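Local coordinates for type IV pilin protein (Neisseria meningitidis, PDB 5V0M) that is a non-core minor pilin of Neisseria meningitidis type IV pili and probably contributes to pilus-associated cell adhesion, at residues A[16-19]-A[20-23]; A[64-67]-A[68-71]. All coordinates share one frame; numbering follows the deposited sequence.

Interaction 1. Residues A[16-19]-A[20-23]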
loop_
_atom_site.group_PDB
_atom_site.type_symbol
_atom_site.label_atom_id
_atom_site.label_comp_id
_atom_site.label_asym_id
_atom_site.label_seq_id
_atom_site.Cartn_x
_atom_site.Cartn_y
_atom_site.Cartn_z
ATOM N N LEU A 16 -0.040 0.051 4.691
ATOM C CA LEU A 16 1.156 0.050 3.851
ATOM C C LEU A 16 2.410 0.241 4.696
ATOM O O LEU A 16 3.411 -0.464 4.505
ATOM C CB LEU A 16 1.080 1.116 2.764
ATOM C CG LEU A 16 0.036 0.833 1.694
ATOM C CD1 LEU A 16 -0.269 2.091 0.888
ATOM C CD2 LEU A 16 0.492 -0.254 0.785
ATOM N N LEU A 17 2.384 1.189 5.646
ATOM C CA LEU A 17 3.573 1.433 6.456
ATOM C C LEU A 17 3.941 0.187 7.248
ATOM O O LEU A 17 5.128 -0.150 7.366
ATOM C CB LEU A 17 3.360 2.636 7.380
ATOM C CG LEU A 17 3.275 3.956 6.619
ATOM C CD1 LEU A 17 2.718 5.068 7.533
ATOM C CD2 LEU A 17 4.622 4.378 6.036
ATOM N N HIS A 18 2.948 -0.529 7.789
ATOM C CA HIS A 18 3.240 -1.755 8.527
ATOM C C HIS A 18 3.894 -2.797 7.624
ATOM O O HIS A 18 4.866 -3.463 8.014
ATOM C CB HIS A 18 1.969 -2.313 9.148
ATOM C CG HIS A 18 1.485 -1.532 10.327
ATOM N ND1 HIS A 18 2.262 -0.587 10.964
ATOM C CD2 HIS A 18 0.304 -1.554 10.987
ATOM C CE1 HIS A 18 1.577 -0.060 11.965
ATOM N NE2 HIS A 18 0.389 -0.633 12.002
ATOM N N ASN A 19 3.367 -2.965 6.407
ATOM C CA ASN A 19 3.973 -3.896 5.464
ATOM C C ASN A 19 5.403 -3.479 5.153
ATOM O O ASN A 19 6.305 -4.323 5.085
ATOM C CB ASN A 19 3.142 -4.004 4.179
ATOM C CG ASN A 19 1.983 -4.958 4.318
ATOM O OD1 ASN A 19 2.157 -6.133 4.620
ATOM N ND2 ASN A 19 0.770 -4.454 4.110
ATOM N N ALA A 20 5.643 -2.182 4.958
ATOM C CA ALA A 20 6.994 -1.736 4.640
ATOM C C ALA A 20 7.949 -1.999 5.792
ATOM O O ALA A 20 9.115 -2.364 5.574
ATOM C CB ALA A 20 6.977 -0.256 4.275
ATOM N N GLN A 21 7.488 -1.834 7.028
ATOM C CA GLN A 21 8.333 -2.140 8.174
ATOM C C GLN A 21 8.691 -3.620 8.222
ATOM O O GLN A 21 9.851 -3.986 8.498
ATOM C CB GLN A 21 7.595 -1.739 9.451
ATOM C CG GLN A 21 7.516 -0.256 9.628
ATOM C CD GLN A 21 6.554 0.171 10.727
ATOM O OE1 GLN A 21 5.958 -0.662 11.417
ATOM N NE2 GLN A 21 6.389 1.485 10.887
ATOM N N THR A 22 7.723 -4.491 7.957
ATOM C CA THR A 22 7.985 -5.925 7.922
ATOM C C THR A 22 9.032 -6.259 6.876
ATOM O O THR A 22 9.938 -7.074 7.118
ATOM C CB THR A 22 6.677 -6.642 7.616
ATOM O OG1 THR A 22 5.777 -6.425 8.703
ATOM C CG2 THR A 22 6.900 -8.143 7.429
HETATM N N MSE A 23 8.983 -5.605 5.727
HETATM C CA MSE A 23 9.944 -5.916 4.676
HETATM C C MSE A 23 11.301 -5.287 4.981
HETATM O O MSE A 23 12.354 -5.808 4.576
HETATM C CB MSE A 23 9.406 -5.466 3.333
HETATM C CG MSE A 23 8.111 -6.184 2.984
HETATM SE SE MSE A 23 7.471 -5.782 1.198
HETATM C CE MSE A 23 8.994 -6.421 0.159
HETATM O O HOH W 1 4.814 -3.942 11.042
#

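Interaction 2. Residues A[64-67]-A[68-71]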
loop_
_atom_site.group_PDB
_atom_site.type_symbol
_atom_site.label_atom_id
_atom_site.label_comp_id
_atom_site.label_asym_id
_atom_site.label_seq_id
_atom_site.Cartn_x
_atom_site.Cartn_y
_atom_site.Cartn_z
ATOM N N ASP A 64 -4.833 -1.340 -4.053
ATOM C CA ASP A 64 -5.895 -1.108 -5.009
ATOM C C ASP A 64 -7.230 -1.204 -4.290
ATOM O O ASP A 64 -7.430 -2.139 -3.500
ATOM C CB ASP A 64 -5.862 -2.164 -6.118
ATOM C CG ASP A 64 -4.727 -1.939 -7.116
ATOM O OD1 ASP A 64 -4.939 -1.132 -8.052
ATOM O OD2 ASP A 64 -3.648 -2.533 -6.948
ATOM N N PRO A 65 -8.170 -0.295 -4.523
ATOM C CA PRO A 65 -9.446 -0.354 -3.811
ATOM C C PRO A 65 -10.207 -1.643 -4.086
ATOM O O PRO A 65 -10.250 -2.155 -5.205
ATOM C CB PRO A 65 -10.212 0.886 -4.307
ATOM C CG PRO A 65 -9.487 1.377 -5.478
ATOM C CD PRO A 65 -8.079 0.881 -5.388
ATOM N N ASN A 66 -10.846 -2.140 -3.042
ATOM C CA ASN A 66 -11.646 -3.348 -3.148
ATOM C C ASN A 66 -13.066 -2.939 -3.515
ATOM O O ASN A 66 -13.728 -2.293 -2.704
ATOM C CB ASN A 66 -11.636 -4.046 -1.804
ATOM C CG ASN A 66 -12.429 -5.302 -1.795
ATOM O OD1 ASN A 66 -13.440 -5.420 -2.482
ATOM N ND2 ASN A 66 -12.004 -6.247 -0.972
ATOM N N PRO A 67 -13.568 -3.264 -4.709
ATOM C CA PRO A 67 -14.910 -2.793 -5.071
ATOM C C PRO A 67 -16.052 -3.452 -4.315
ATOM O O PRO A 67 -17.160 -2.911 -4.338
ATOM C CB PRO A 67 -15.035 -3.081 -6.575
ATOM C CG PRO A 67 -13.764 -3.520 -7.014
ATOM C CD PRO A 67 -12.876 -3.885 -5.841
ATOM N N THR A 68 -15.827 -4.575 -3.654
ATOM C CA THR A 68 -16.900 -5.150 -2.845
ATOM C C THR A 68 -17.244 -4.254 -1.667
ATOM O O THR A 68 -18.416 -3.990 -1.398
ATOM C CB THR A 68 -16.499 -6.529 -2.358
ATOM O OG1 THR A 68 -16.399 -7.431 -3.476
ATOM C CG2 THR A 68 -17.516 -7.094 -1.366
ATOM N N THR A 69 -16.228 -3.781 -0.946
ATOM C CA THR A 69 -16.450 -3.011 0.270
ATOM C C THR A 69 -16.226 -1.519 0.076
ATOM O O THR A 69 -16.599 -0.726 0.954
ATOM C CB THR A 69 -15.454 -3.459 1.331
ATOM O OG1 THR A 69 -14.148 -3.271 0.794
ATOM C CG2 THR A 69 -15.656 -4.908 1.768
ATOM N N ASN A 70 -15.571 -1.123 -1.009
ATOM C CA ASN A 70 -15.108 0.240 -1.207
ATOM C C ASN A 70 -15.437 0.717 -2.609
ATOM O O ASN A 70 -14.667 1.441 -3.226
ATOM C CB ASN A 70 -13.614 0.308 -0.939
ATOM C CG ASN A 70 -13.144 1.677 -0.486
ATOM O OD1 ASN A 70 -13.929 2.556 -0.149
ATOM N ND2 ASN A 70 -11.837 1.853 -0.476
ATOM N N ASP A 71 -16.616 0.376 -3.112
ATOM C CA ASP A 71 -16.963 0.719 -4.485
ATOM C C ASP A 71 -17.076 2.231 -4.601
ATOM O O ASP A 71 -17.531 2.916 -3.685
ATOM C CB ASP A 71 -18.289 0.060 -4.891
ATOM C CG ASP A 71 -18.451 -0.068 -6.402
ATOM O OD1 ASP A 71 -19.602 -0.271 -6.834
ATOM O OD2 ASP A 71 -17.455 0.012 -7.157
#

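Interaction 1. Residues A[16-19]-A[20-23]
Thr22 OG1 lies 3.2 Å from His18 O and donates to it, while Thr22 N reaches that oxygen at 3.0 Å. The two donors arrive from opposite faces of the carbonyl plane, the hydroxyl tilted further out of it (33°) than the amide. The first torsion of Thr22 (-65°) lays OG1 anti to its own carbonyl carbon, turned back over the preceding turn. A water donates to His18 O at 3.1 Å, its third donor, and makes a weak bond to Gln21 OE1.

Gln21 runs beside His18 with its chain extended, pointing the same way. Its OE1 stands 3.7 Å from His18 ND1, and the amide and ring planes are turned 48° apart. On the way, Gln21 CG passes 3.3 Å from Leu17 O, which accepts from Gln21 N.

On the inner side, Met23 (selenomethionine) donates from N to Asn19 O at 3.0 Å. Such i to i+4 bonds are those of an alpha-helix, here with a threonine hydroxyl also returning to the carbonyl four residues earlier. Asn19 OD1 accepts from Lys42 N. Leu16 and Ala20 pack on Leu79, Ala20 and Met23 on Phe59, seating the inner face of helix 3-30 on the antiparallel sheet, as in type IV pilins.

Interaction 2. Residues A[64-67]-A[68-71]
Asn66 lays its side chain beside that of Thr68, both pointing the same way, with OD1 3.3 Å from Thr68 CB and 2.8 Å from Thr68 N. The second approach is a hydrogen bond: the backbone N-H of Thr68 donates to the amide oxygen, bent to 137° at the hydrogen, and the donor sits slightly tilted from the carbonyl plane. With CG of Asn66 anti to its backbone N (chi1 180°), the amide swings forward along the chain, which brings OD1 over the residue two places on.

The backbone of Asn66 takes the other bond. Its O accepts from Asn70 N at 2.8 Å, bent to 132° at the hydrogen, and Asn70 CB lies close by, 3.1 Å from that oxygen. Asn66 therefore grips the chain twice, side chain to Thr68 and main chain to Asn70, with Pro67 held between.

Other side-chain contacts are looser. Thr69 OG1 comes within 3.7 Å of Asn66 CB, the two side chains crossing at a slant, but its polar partner is Lys45 O. Asp71 CB touches Pro67 O at 3.2 Å, and one carboxylate oxygen, OD2, stands 4.0 Å from Pro67 CB.

Asn70, buried, is fixed from outside: OD1 accepts from Arg8 NH1 of helix 3-30, and ND2 donates to Tyr46 O. Asn66 also has a backbone bond to Tyr46, so the chain on both sides of the turn is fastened to the residues leading into strand 47-54.

The OD1 of Asn66 accepting from the N-H two residues on is an Asx turn, here with Pro67 at its middle position. It starts the alpha-turn closed by Asn66 O and Asn70 N, which leads the chain out of strand 59-65 into the loop toward strand 76-80.

Interaction 1 comes first along the chain, within helix 3-30; interaction 2 follows at the exit of strand 59-65 and in the loop to strand 76-80. Their centres lie about 21 Å apart on opposite sides of the chain's centre, and the nearest atoms remain about 7 Å from one another, without touching. What joins them is the fold: strand 59-65 receives side chains from 16-23 and, at its far end, supplies residues 64 and 65 of interaction 2, while the N-terminal part of the same helix also reaches the 68-71 loop. One contact thus belongs to the packing of the helix on the four-stranded antiparallel sheet, the helix-on-sheet core of type IV pilins, and the other to a surface turn at a strand end.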